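Local structure of insulinase family protease (Yersinia pestis, 3GO9) at residues P103-L115 and P159-W172. The protein is a predicted protease of the M16 (insulinase) family, whose activity is inferred from that membership. Sequence-based numbering, arbitrary orientation.
With ZN (zinc ion), chain C.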
loop_
_atom_site.group_PDB
_atom_site.type_symbol
_atom_site.label_atom_id
_atom_site.label_comp_id
_atom_site.label_asym_id
_atom_site.label_seq_id
_atom_site.Cartn_x
_atom_site.Cartn_y
_atom_site.Cartn_z
ATOM N N PRO A 103 -0.992 15.206 2.454
ATOM C CA PRO A 103 -2.381 15.290 2.954
ATOM C C PRO A 103 -3.201 14.211 2.331
ATOM O O PRO A 103 -2.953 13.824 1.174
ATOM C CB PRO A 103 -2.857 16.664 2.529
ATOM C CG PRO A 103 -1.882 17.041 1.372
ATOM C CD PRO A 103 -0.582 16.438 1.750
ATOM N N LEU A 104 -4.140 13.691 3.113
ATOM C CA LEU A 104 -5.025 12.637 2.647
ATOM C C LEU A 104 -6.403 13.173 2.404
ATOM O O LEU A 104 -6.878 14.057 3.100
ATOM C CB LEU A 104 -5.129 11.513 3.669
ATOM C CG LEU A 104 -3.879 10.643 3.811
ATOM C CD1 LEU A 104 -3.982 9.647 4.967
ATOM C CD2 LEU A 104 -3.619 9.902 2.512
ATOM N N PRO A 105 -7.053 12.604 1.412
ATOM C CA PRO A 105 -8.468 12.941 1.307
ATOM C C PRO A 105 -9.244 12.418 2.495
ATOM O O PRO A 105 -8.844 11.437 3.138
ATOM C CB PRO A 105 -8.915 12.259 0.022
ATOM C CG PRO A 105 -7.925 11.162 -0.227
ATOM C CD PRO A 105 -6.643 11.535 0.476
ATOM N N PRO A 106 -10.434 12.971 2.724
ATOM C CA PRO A 106 -11.238 12.510 3.869
ATOM C C PRO A 106 -11.579 11.046 3.834
ATOM O O PRO A 106 -11.650 10.385 4.869
ATOM C CB PRO A 106 -12.494 13.375 3.797
ATOM C CG PRO A 106 -12.073 14.578 3.103
ATOM C CD PRO A 106 -11.071 14.117 2.062
ATOM N N ALA A 107 -11.803 10.538 2.646
ATOM C CA ALA A 107 -11.988 9.101 2.477
ATOM C C ALA A 107 -11.463 8.646 1.139
ATOM O O ALA A 107 -11.403 9.407 0.174
ATOM C CB ALA A 107 -13.449 8.718 2.589
ATOM N N ILE A 108 -11.032 7.401 1.147
ATOM C CA ILE A 108 -10.572 6.670 -0.004
ATOM C C ILE A 108 -11.379 5.418 -0.066
ATOM O O ILE A 108 -11.472 4.689 0.947
ATOM C CB ILE A 108 -9.062 6.264 0.155
ATOM C CG1 ILE A 108 -8.180 7.502 0.223
ATOM C CG2 ILE A 108 -8.627 5.284 -0.980
ATOM C CD1 ILE A 108 -6.780 7.225 0.720
ATOM N N THR A 109 -12.003 5.135 -1.204
ATOM C CA THR A 109 -12.732 3.881 -1.332
ATOM C C THR A 109 -12.127 2.984 -2.396
ATOM O O THR A 109 -11.478 3.458 -3.337
ATOM C CB THR A 109 -14.212 4.092 -1.625
ATOM O OG1 THR A 109 -14.410 4.474 -2.962
ATOM C CG2 THR A 109 -14.820 5.142 -0.677
ATOM N N SER A 110 -12.297 1.686 -2.241
ATOM C CA SER A 110 -11.611 0.764 -3.101
ATOM C C SER A 110 -12.496 -0.464 -3.307
ATOM O O SER A 110 -13.711 -0.404 -3.090
ATOM C CB SER A 110 -10.226 0.458 -2.470
ATOM O OG SER A 110 -9.412 -0.345 -3.311
ATOM N N TYR A 111 -11.909 -1.548 -3.794
ATOM C CA TYR A 111 -12.639 -2.764 -4.064
ATOM C C TYR A 111 -13.135 -3.433 -2.807
ATOM O O TYR A 111 -14.215 -3.945 -2.758
ATOM C CB TYR A 111 -11.676 -3.698 -4.851
ATOM C CG TYR A 111 -11.335 -3.174 -6.181
ATOM C CD1 TYR A 111 -12.239 -3.301 -7.256
ATOM C CD2 TYR A 111 -10.155 -2.469 -6.425
ATOM C CE1 TYR A 111 -11.927 -2.735 -8.509
ATOM C CE2 TYR A 111 -9.857 -1.948 -7.665
ATOM C CZ TYR A 111 -10.742 -2.092 -8.713
ATOM O OH TYR A 111 -10.441 -1.540 -9.960
ATOM N N ASP A 112 -12.286 -3.462 -1.764
ATOM C CA ASP A 112 -12.582 -4.212 -0.553
ATOM C C ASP A 112 -12.456 -3.443 0.737
ATOM O O ASP A 112 -12.593 -4.030 1.802
ATOM C CB ASP A 112 -11.794 -5.539 -0.468
ATOM C CG ASP A 112 -10.324 -5.385 -0.323
ATOM O OD1 ASP A 112 -9.847 -4.245 -0.229
ATOM O OD2 ASP A 112 -9.636 -6.455 -0.357
ATOM N N PHE A 113 -12.301 -2.133 0.630
ATOM C CA PHE A 113 -12.267 -1.278 1.795
ATOM C C PHE A 113 -12.673 0.144 1.492
ATOM O O PHE A 113 -12.624 0.614 0.355
ATOM C CB PHE A 113 -10.878 -1.290 2.502
ATOM C CG PHE A 113 -9.818 -0.563 1.769
ATOM C CD1 PHE A 113 -9.581 0.803 1.994
ATOM C CD2 PHE A 113 -9.013 -1.234 0.823
ATOM C CE1 PHE A 113 -8.575 1.469 1.318
ATOM C CE2 PHE A 113 -8.034 -0.530 0.096
ATOM C CZ PHE A 113 -7.789 0.769 0.366
ATOM N N THR A 114 -13.059 0.830 2.568
ATOM C CA THR A 114 -13.141 2.300 2.637
ATOM C C THR A 114 -12.277 2.767 3.798
ATOM O O THR A 114 -12.364 2.223 4.911
ATOM C CB THR A 114 -14.587 2.687 2.904
ATOM O OG1 THR A 114 -15.365 2.239 1.786
ATOM C CG2 THR A 114 -14.817 4.193 3.016
ATOM N N LEU A 115 -11.508 3.821 3.594
ATOM C CA LEU A 115 -10.579 4.326 4.601
ATOM C C LEU A 115 -10.915 5.783 4.847
ATOM O O LEU A 115 -10.795 6.615 3.904
ATOM C CB LEU A 115 -9.138 4.225 4.088
ATOM C CG LEU A 115 -8.053 4.906 4.948
ATOM C CD1 LEU A 115 -7.946 4.160 6.244
ATOM C CD2 LEU A 115 -6.681 4.931 4.255
ATOM N N PRO A 159 -14.505 14.919 -3.311
ATOM C CA PRO A 159 -13.477 14.807 -2.291
ATOM C C PRO A 159 -13.086 13.376 -1.972
ATOM O O PRO A 159 -12.158 13.163 -1.212
ATOM C CB PRO A 159 -14.133 15.465 -1.075
ATOM C CG PRO A 159 -15.548 15.158 -1.223
ATOM C CD PRO A 159 -15.831 15.164 -2.743
ATOM N N ILE A 160 -13.771 12.390 -2.542
ATOM C CA ILE A 160 -13.522 10.985 -2.220
ATOM C C ILE A 160 -12.612 10.326 -3.270
ATOM O O ILE A 160 -12.928 10.315 -4.473
ATOM C CB ILE A 160 -14.865 10.196 -2.130
ATOM C CG1 ILE A 160 -15.863 10.948 -1.223
ATOM C CG2 ILE A 160 -14.632 8.740 -1.572
ATOM C CD1 ILE A 160 -15.336 11.350 0.183
ATOM N N ALA A 161 -11.485 9.822 -2.829
ATOM C CA ALA A 161 -10.508 9.231 -3.707
ATOM C C ALA A 161 -10.751 7.767 -3.866
ATOM O O ALA A 161 -11.576 7.159 -3.145
ATOM C CB ALA A 161 -9.089 9.453 -3.154
ATOM N N THR A 162 -10.023 7.183 -4.796
ATOM C CA THR A 162 -10.035 5.737 -4.922
ATOM C C THR A 162 -8.663 5.132 -4.646
ATOM O O THR A 162 -7.653 5.824 -4.639
ATOM C CB THR A 162 -10.446 5.325 -6.359
ATOM O OG1 THR A 162 -9.563 5.924 -7.318
ATOM C CG2 THR A 162 -11.874 5.781 -6.681
ATOM N N PHE A 163 -8.634 3.843 -4.359
ATOM C CA PHE A 163 -7.390 3.068 -4.432
ATOM C C PHE A 163 -7.596 1.897 -5.387
ATOM O O PHE A 163 -8.553 1.139 -5.205
ATOM C CB PHE A 163 -6.962 2.518 -3.098
ATOM C CG PHE A 163 -5.709 1.717 -3.212
ATOM C CD1 PHE A 163 -4.491 2.384 -3.380
ATOM C CD2 PHE A 163 -5.753 0.329 -3.325
ATOM C CE1 PHE A 163 -3.332 1.657 -3.576
ATOM C CE2 PHE A 163 -4.585 -0.413 -3.524
ATOM C CZ PHE A 163 -3.371 0.274 -3.644
ATOM N N PRO A 164 -6.708 1.720 -6.395
ATOM C CA PRO A 164 -5.657 2.622 -6.833
ATOM C C PRO A 164 -6.196 4.020 -7.121
ATOM O O PRO A 164 -7.397 4.250 -7.397
ATOM C CB PRO A 164 -5.105 1.933 -8.117
ATOM C CG PRO A 164 -5.335 0.488 -7.853
ATOM C CD PRO A 164 -6.716 0.497 -7.202
ATOM N N GLN A 165 -5.291 4.991 -7.073
ATOM C CA GLN A 165 -5.661 6.353 -7.199
ATOM C C GLN A 165 -6.279 6.710 -8.560
ATOM O O GLN A 165 -7.184 7.547 -8.650
ATOM C CB GLN A 165 -4.438 7.234 -6.880
ATOM C CG GLN A 165 -4.632 8.641 -7.183
ATOM C CD GLN A 165 -3.538 9.504 -6.549
ATOM O OE1 GLN A 165 -3.776 10.651 -6.187
ATOM N NE2 GLN A 165 -2.337 8.930 -6.397
ATOM N N ASN A 166 -5.824 6.015 -9.619
ATOM C CA ASN A 166 -6.359 6.242 -10.929
ATOM C C ASN A 166 -6.790 4.906 -11.540
ATOM O O ASN A 166 -5.964 4.131 -12.035
ATOM C CB ASN A 166 -5.327 6.931 -11.853
ATOM C CG ASN A 166 -5.867 7.143 -13.246
ATOM O OD1 ASN A 166 -7.072 6.957 -13.524
ATOM N ND2 ASN A 166 -4.979 7.589 -14.157
ATOM N N ILE A 167 -8.080 4.637 -11.423
ATOM C CA ILE A 167 -8.642 3.332 -11.887
ATOM C C ILE A 167 -8.612 3.267 -13.384
ATOM O O ILE A 167 -8.648 2.186 -13.963
ATOM C CB ILE A 167 -10.081 3.220 -11.359
ATOM C CG1 ILE A 167 -10.093 3.218 -9.811
ATOM C CG2 ILE A 167 -10.769 2.008 -11.871
ATOM C CD1 ILE A 167 -9.406 2.075 -9.087
ATOM N N GLN A 168 -8.564 4.447 -14.016
ATOM C CA GLN A 168 -8.641 4.592 -15.474
ATOM C C GLN A 168 -7.298 4.396 -16.228
ATOM O O GLN A 168 -7.256 4.417 -17.441
ATOM C CB GLN A 168 -9.240 5.982 -15.827
ATOM C CG GLN A 168 -10.366 6.507 -14.903
ATOM C CD GLN A 168 -11.544 5.581 -14.860
ATOM O OE1 GLN A 168 -11.786 4.867 -15.815
ATOM N NE2 GLN A 168 -12.276 5.572 -13.733
ATOM N N GLU A 169 -6.210 4.284 -15.505
ATOM C CA GLU A 169 -4.885 4.021 -16.088
ATOM C C GLU A 169 -4.970 2.825 -17.045
ATOM O O GLU A 169 -5.409 1.777 -16.624
ATOM C CB GLU A 169 -3.932 3.615 -14.972
ATOM C CG GLU A 169 -2.870 4.565 -14.594
ATOM C CD GLU A 169 -1.617 3.802 -14.244
ATOM O OE1 GLU A 169 -1.627 3.075 -13.222
ATOM O OE2 GLU A 169 -0.641 3.900 -15.022
ATOM N N PRO A 170 -4.517 2.964 -18.322
ATOM C CA PRO A 170 -4.500 1.733 -19.141
ATOM C C PRO A 170 -3.725 0.533 -18.552
ATOM O O PRO A 170 -4.141 -0.632 -18.729
ATOM C CB PRO A 170 -3.835 2.195 -20.438
ATOM C CG PRO A 170 -4.296 3.652 -20.560
ATOM C CD PRO A 170 -4.346 4.177 -19.153
ATOM N N TRP A 171 -2.670 0.799 -17.814
ATOM C CA TRP A 171 -2.000 -0.262 -17.060
ATOM C C TRP A 171 -2.958 -1.009 -16.103
ATOM O O TRP A 171 -2.957 -2.236 -16.015
ATOM C CB TRP A 171 -0.818 0.258 -16.265
ATOM C CG TRP A 171 -0.370 -0.653 -15.214
ATOM C CD1 TRP A 171 -0.532 -0.466 -13.887
ATOM C CD2 TRP A 171 0.237 -1.962 -15.360
ATOM N NE1 TRP A 171 -0.064 -1.537 -13.196
ATOM C CE2 TRP A 171 0.435 -2.464 -14.064
ATOM C CE3 TRP A 171 0.619 -2.742 -16.449
ATOM C CZ2 TRP A 171 1.003 -3.710 -13.815
ATOM C CZ3 TRP A 171 1.220 -4.014 -16.201
ATOM C CH2 TRP A 171 1.394 -4.470 -14.882
ATOM N N TRP A 172 -3.726 -0.255 -15.323
ATOM C CA TRP A 172 -4.667 -0.887 -14.428
ATOM C C TRP A 172 -5.743 -1.684 -15.153
ATOM O O TRP A 172 -6.015 -2.823 -14.741
ATOM C CB TRP A 172 -5.238 0.149 -13.425
ATOM C CG TRP A 172 -6.044 -0.520 -12.336
ATOM C CD1 TRP A 172 -7.358 -0.333 -12.079
ATOM C CD2 TRP A 172 -5.569 -1.483 -11.369
ATOM N NE1 TRP A 172 -7.750 -1.133 -11.017
ATOM C CE2 TRP A 172 -6.672 -1.841 -10.561
ATOM C CE3 TRP A 172 -4.335 -2.068 -11.107
ATOM C CZ2 TRP A 172 -6.568 -2.766 -9.540
ATOM C CZ3 TRP A 172 -4.236 -2.977 -10.056
ATOM C CH2 TRP A 172 -5.340 -3.327 -9.310
HETATM ZN ZN ZN C . -14.427 9.926 -6.267
HETATM O O HOH W 1 -15.739 9.971 -7.247
HETATM O O HOH W 2 -12.948 9.189 -7.191
#
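A161 in strand 160-162 is gripped by strand 107-109 through both of its backbone polar atoms: A161 N donates to A107 O at 3.0 Å and T109 N to A161 O at 2.8 Å. The pairing is parallel and adds 160-162 as an outermost strand to the seven-stranded mixed sheet of the N-terminal, M16-like half. F163 N continues the pairing to T109 O at 3.0 Å. On one side of the sheet the I108 side chain lies against A161 CB and F163 CB; on the other, T109 CG2 meets I160 CG2 at 3.7 Å. Past the strands, S110 OG, set anti to its own N (chi1 -174°), donates to F163 O at 2.6 Å while sitting at the edge of the F163 ring. Y111 reaches further along 159-172, with P164 CD at its ring edge and I167 CD1 close to its hydroxyl. Outward from the strands, I160 O coordinates a zinc ion at 2.4 Å together with H72 and D158, while T109 OG1 hydrogen-bonds ND1 of the ligand H72. P164 CG covers the centre of one W172 indole face, and W172 NE1 gives Y111 OH a nearly straight 2.9 Å hydrogen bond (172°) lying in the indole plane.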